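Local coordinates for beta-lactamase domain protein (Burkholderia ambifaria, PDB 5I0P) that binds two zinc ions through a metallo-beta-lactamase domain and is probably a hydrolase, its substrate not established, at residues A[221-234]-A[260-272]. Residues are numbered along the deposited sequence; the frame is centred on the assembly and turned at random.
Sequences HSEADGVLISGDMV and SLGRYETMAPDTL. With ZN (zinc ion), chain E; ZN (zinc ion), chain F.
The imidazole of His-221 is sandwiched. Met-267 SD sits over the centre of one face, 3.8 Å from the ring centroid and 7° off the normal, a sulfur-aromatic contact. Met-267 CE leans over the same face as a CH-pi donor. Glu-223 CA lies on the opposite face, off centre. Met-267 runs straight through chi2 (175°) and chi3 (-176°), which lays CG, SD and CE along the imidazole.

On the Tyr-264 ring, Val-234 CG2 lies over one face, 4.1 Å from the centroid; Arg-263 CB covers the opposite face. Leu-228 CD2 approaches Tyr-264 CD1 obliquely at 3.7 Å, while Leu-228 CD1 reaches Met-267 CE. Met-233 CB and CG pack on Tyr-264 OH. Bends at chi2 and chi3 carry Met-233 CE to Ser-260 CB at 3.5 Å.

At the other end of segment 260-272, Val-227 and Leu-272 form a parallel beta bridge. Leu-272 N donates to Gly-226 O at 2.9 Å, and Leu-228 N to Leu-272 O at 2.7 Å. Gly-226 and Val-227 pair together opposite Ser-222, a G1 beta bulge.

In this metallo-beta-lactamase alpha-beta/beta-alpha fold, the loop after strand 227-231 brings Asp-232 to the dinuclear site. Its OD2 bridges the zinc ions, 2.1 Å from the one held with His-102, His-104 and His-213, and 2.4 Å from the other, which OD1, Asp-106, His-107 and His-277 also bind. His-102 to His-107 form the HxHxDH motif. Through Tyr-264, helix 262-265 packs on Leu-228 and that loop. Strand 227-231 runs between strands 217-222 and 272-275; helix 284-308 also touches Tyr-264.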
loop_
_atom_site.group_PDB
_atom_site.type_symbol
_atom_site.label_atom_id
_atom_site.label_comp_id
_atom_site.label_asym_id
_atom_site.label_seq_id
_atom_site.Cartn_x
_atom_site.Cartn_y
_atom_site.Cartn_z
ATOM N N HIS A 221 -0.330 13.564 -3.883
ATOM C CA HIS A 221 0.079 14.708 -3.080
ATOM C C HIS A 221 -0.577 15.985 -3.594
ATOM O O HIS A 221 -0.388 16.361 -4.757
ATOM C CB HIS A 221 1.596 14.866 -3.094
ATOM C CG HIS A 221 2.078 15.949 -2.185
ATOM N ND1 HIS A 221 3.206 16.695 -2.439
ATOM C CD2 HIS A 221 1.562 16.424 -1.023
ATOM C CE1 HIS A 221 3.370 17.579 -1.471
ATOM N NE2 HIS A 221 2.382 17.440 -0.603
ATOM N N SER A 222 -1.341 16.657 -2.720
ATOM C CA SER A 222 -1.932 17.973 -3.011
ATOM C C SER A 222 -1.126 19.025 -2.261
ATOM O O SER A 222 -1.389 19.315 -1.094
ATOM C CB SER A 222 -3.403 18.009 -2.608
ATOM O OG SER A 222 -3.938 19.280 -2.853
ATOM N N GLU A 223 -0.194 19.654 -2.963
ATOM C CA GLU A 223 0.808 20.482 -2.300
ATOM C C GLU A 223 0.229 21.797 -1.786
ATOM O O GLU A 223 0.617 22.260 -0.710
ATOM C CB GLU A 223 1.954 20.725 -3.272
ATOM C CG GLU A 223 3.069 21.598 -2.761
ATOM C CD GLU A 223 4.241 21.615 -3.725
ATOM O OE1 GLU A 223 4.321 20.698 -4.585
ATOM O OE2 GLU A 223 5.077 22.540 -3.625
ATOM N N ALA A 224 -0.688 22.410 -2.552
ATOM C CA ALA A 224 -1.191 23.747 -2.238
ATOM C C ALA A 224 -1.795 23.814 -0.847
ATOM O O ALA A 224 -1.496 24.730 -0.073
ATOM C CB ALA A 224 -2.221 24.181 -3.274
ATOM N N ASP A 225 -2.651 22.857 -0.512
ATOM C CA ASP A 225 -3.303 22.823 0.784
ATOM C C ASP A 225 -2.675 21.818 1.748
ATOM O O ASP A 225 -3.053 21.794 2.920
ATOM C CB ASP A 225 -4.815 22.546 0.604
ATOM C CG ASP A 225 -5.098 21.256 -0.166
ATOM O OD1 ASP A 225 -6.222 20.711 -0.076
ATOM O OD2 ASP A 225 -4.195 20.789 -0.894
ATOM N N GLY A 226 -1.731 20.998 1.302
ATOM C CA GLY A 226 -1.005 20.150 2.228
ATOM C C GLY A 226 -1.721 18.873 2.622
ATOM O O GLY A 226 -1.852 18.579 3.816
ATOM N N VAL A 227 -2.154 18.078 1.649
ATOM C CA VAL A 227 -2.812 16.806 1.921
ATOM C C VAL A 227 -2.065 15.707 1.196
ATOM O O VAL A 227 -1.625 15.905 0.059
ATOM C CB VAL A 227 -4.280 16.799 1.472
ATOM C CG1 VAL A 227 -4.920 15.460 1.873
ATOM C CG2 VAL A 227 -5.028 18.052 2.002
ATOM N N LEU A 228 -1.914 14.551 1.848
ATOM C CA LEU A 228 -1.199 13.423 1.257
ATOM C C LEU A 228 -2.031 12.161 1.416
ATOM O O LEU A 228 -2.230 11.697 2.545
ATOM C CB LEU A 228 0.171 13.261 1.912
ATOM C CG LEU A 228 0.964 12.064 1.400
ATOM C CD1 LEU A 228 1.468 12.310 -0.011
ATOM C CD2 LEU A 228 2.093 11.694 2.343
ATOM N N ILE A 229 -2.511 11.598 0.303
ATOM C CA ILE A 229 -3.049 10.233 0.318
ATOM C C ILE A 229 -1.862 9.279 0.210
ATOM O O ILE A 229 -1.211 9.191 -0.832
ATOM C CB ILE A 229 -4.076 9.993 -0.795
ATOM C CG1 ILE A 229 -5.324 10.846 -0.506
ATOM C CG2 ILE A 229 -4.428 8.516 -0.905
ATOM C CD1 ILE A 229 -6.319 10.978 -1.638
ATOM N N SER A 230 -1.546 8.595 1.306
ATOM C CA SER A 230 -0.246 7.957 1.390
ATOM C C SER A 230 -0.273 6.487 1.016
ATOM O O SER A 230 0.800 5.886 0.893
ATOM C CB SER A 230 0.350 8.117 2.795
ATOM O OG SER A 230 -0.366 7.400 3.764
ATOM N N GLY A 231 -1.450 5.913 0.770
ATOM C CA GLY A 231 -1.506 4.493 0.444
ATOM C C GLY A 231 -0.943 3.692 1.603
ATOM O O GLY A 231 -1.229 3.962 2.776
ATOM N N ASP A 232 -0.108 2.715 1.289
ATOM C CA ASP A 232 0.558 1.946 2.321
ATOM C C ASP A 232 1.990 2.412 2.556
ATOM O O ASP A 232 2.702 1.771 3.327
ATOM C CB ASP A 232 0.597 0.455 1.976
ATOM C CG ASP A 232 -0.739 -0.244 2.108
ATOM O OD1 ASP A 232 -1.756 0.293 2.575
ATOM O OD2 ASP A 232 -0.760 -1.412 1.726
ATOM N N MET A 233 2.442 3.497 1.910
ATOM C CA MET A 233 3.854 3.857 2.034
ATOM C C MET A 233 4.162 4.473 3.398
ATOM O O MET A 233 5.239 4.225 3.966
ATOM C CB MET A 233 4.276 4.806 0.901
ATOM C CG MET A 233 4.264 4.129 -0.431
ATOM S SD MET A 233 5.535 2.840 -0.579
ATOM C CE MET A 233 7.061 3.787 -0.485
ATOM N N VAL A 234 3.238 5.252 3.959
ATOM C CA VAL A 234 3.424 5.831 5.301
ATOM C C VAL A 234 2.182 5.510 6.116
ATOM O O VAL A 234 1.120 6.121 5.909
ATOM C CB VAL A 234 3.662 7.350 5.287
ATOM C CG1 VAL A 234 4.064 7.819 6.689
ATOM C CG2 VAL A 234 4.691 7.768 4.204
ATOM N N SER A 260 12.366 5.514 -1.174
ATOM C CA SER A 260 11.085 6.149 -1.465
ATOM C C SER A 260 10.601 7.049 -0.314
ATOM O O SER A 260 9.943 8.067 -0.549
ATOM C CB SER A 260 10.051 5.069 -1.749
ATOM O OG SER A 260 10.393 4.333 -2.887
ATOM N N LEU A 261 10.950 6.727 0.929
ATOM C CA LEU A 261 10.445 7.525 2.038
ATOM C C LEU A 261 10.935 8.957 1.981
ATOM O O LEU A 261 10.257 9.852 2.499
ATOM C CB LEU A 261 10.828 6.882 3.364
ATOM C CG LEU A 261 10.018 5.654 3.756
ATOM C CD1 LEU A 261 10.416 5.253 5.167
ATOM C CD2 LEU A 261 8.532 5.941 3.706
ATOM N N GLY A 262 12.067 9.202 1.319
ATOM C CA GLY A 262 12.552 10.558 1.187
ATOM C C GLY A 262 11.591 11.494 0.485
ATOM O O GLY A 262 11.645 12.703 0.719
ATOM N N ARG A 263 10.692 10.961 -0.348
ATOM C CA ARG A 263 9.692 11.784 -1.020
ATOM C C ARG A 263 8.724 12.474 -0.049
ATOM O O ARG A 263 8.219 13.572 -0.331
ATOM C CB ARG A 263 8.909 10.903 -1.990
ATOM C CG ARG A 263 9.730 10.288 -3.099
ATOM C CD ARG A 263 10.422 11.352 -3.984
ATOM N NE ARG A 263 9.555 12.419 -4.526
ATOM C CZ ARG A 263 8.752 12.320 -5.594
ATOM N NH1 ARG A 263 8.644 11.182 -6.263
ATOM N NH2 ARG A 263 8.056 13.371 -5.999
ATOM N N TYR A 264 8.430 11.859 1.089
ATOM C CA TYR A 264 7.502 12.485 2.018
ATOM C C TYR A 264 8.233 13.257 3.101
ATOM O O TYR A 264 7.687 14.241 3.595
ATOM C CB TYR A 264 6.600 11.420 2.640
ATOM C CG TYR A 264 6.235 10.364 1.632
ATOM C CD1 TYR A 264 5.266 10.603 0.678
ATOM C CD2 TYR A 264 6.905 9.144 1.605
ATOM C CE1 TYR A 264 4.954 9.639 -0.283
ATOM C CE2 TYR A 264 6.606 8.200 0.676
ATOM C CZ TYR A 264 5.636 8.444 -0.284
ATOM O OH TYR A 264 5.338 7.487 -1.248
ATOM N N GLU A 265 9.487 12.880 3.402
ATOM C CA GLU A 265 10.300 13.590 4.388
ATOM C C GLU A 265 10.409 15.077 4.065
ATOM O O GLU A 265 10.452 15.912 4.975
ATOM C CB GLU A 265 11.702 12.985 4.451
ATOM C CG GLU A 265 11.986 12.022 5.587
ATOM C CD GLU A 265 13.288 11.229 5.375
ATOM O OE1 GLU A 265 13.667 10.973 4.207
ATOM O OE2 GLU A 265 13.938 10.854 6.377
ATOM N N THR A 266 10.479 15.435 2.787
ATOM C CA THR A 266 10.703 16.839 2.456
ATOM C C THR A 266 9.417 17.644 2.355
ATOM O O THR A 266 9.495 18.868 2.211
ATOM C CB THR A 266 11.473 16.997 1.126
ATOM O OG1 THR A 266 10.851 16.209 0.099
ATOM C CG2 THR A 266 12.940 16.610 1.292
ATOM N N MET A 267 8.256 16.992 2.407
ATOM C CA MET A 267 6.978 17.672 2.326
ATOM C C MET A 267 6.745 18.492 3.605
ATOM O O MET A 267 7.485 18.388 4.582
ATOM C CB MET A 267 5.844 16.668 2.128
ATOM C CG MET A 267 5.844 15.913 0.800
ATOM S SD MET A 267 4.557 14.635 0.721
ATOM C CE MET A 267 4.855 13.830 -0.856
ATOM N N ALA A 268 5.717 19.337 3.574
ATOM C CA ALA A 268 5.472 20.272 4.667
ATOM C C ALA A 268 5.238 19.531 5.981
ATOM O O ALA A 268 4.545 18.505 6.007
ATOM C CB ALA A 268 4.252 21.144 4.365
ATOM N N PRO A 269 5.764 20.047 7.089
ATOM C CA PRO A 269 5.578 19.380 8.387
ATOM C C PRO A 269 4.131 19.185 8.766
ATOM O O PRO A 269 3.790 18.172 9.382
ATOM C CB PRO A 269 6.249 20.353 9.365
ATOM C CG PRO A 269 7.243 21.033 8.570
ATOM C CD PRO A 269 6.633 21.219 7.201
ATOM N N ASP A 270 3.266 20.137 8.414
ATOM C CA ASP A 270 1.865 20.114 8.804
ATOM C C ASP A 270 1.016 19.362 7.812
ATOM O O ASP A 270 -0.212 19.482 7.852
ATOM C CB ASP A 270 1.320 21.540 8.929
ATOM C CG ASP A 270 1.250 22.256 7.589
ATOM O OD1 ASP A 270 2.054 21.942 6.685
ATOM O OD2 ASP A 270 0.371 23.126 7.427
ATOM N N THR A 271 1.639 18.608 6.922
ATOM C CA THR A 271 0.883 17.883 5.917
ATOM C C THR A 271 -0.081 16.932 6.596
ATOM O O THR A 271 0.282 16.200 7.521
ATOM C CB THR A 271 1.813 17.117 4.965
ATOM O OG1 THR A 271 2.686 18.039 4.318
ATOM C CG2 THR A 271 1.023 16.359 3.897
ATOM N N LEU A 272 -1.313 16.967 6.135
ATOM C CA LEU A 272 -2.311 16.006 6.544
ATOM C C LEU A 272 -2.046 14.737 5.752
ATOM O O LEU A 272 -1.981 14.780 4.526
ATOM C CB LEU A 272 -3.711 16.553 6.264
ATOM C CG LEU A 272 -4.879 15.646 6.612
ATOM C CD1 LEU A 272 -4.783 15.291 8.093
ATOM C CD2 LEU A 272 -6.234 16.319 6.276
HETATM ZN ZN ZN E . -0.322 -2.960 0.393
HETATM ZN ZN ZN F . -3.024 -1.885 2.390
HETATM O O HOH W 1 -2.710 20.282 5.931
#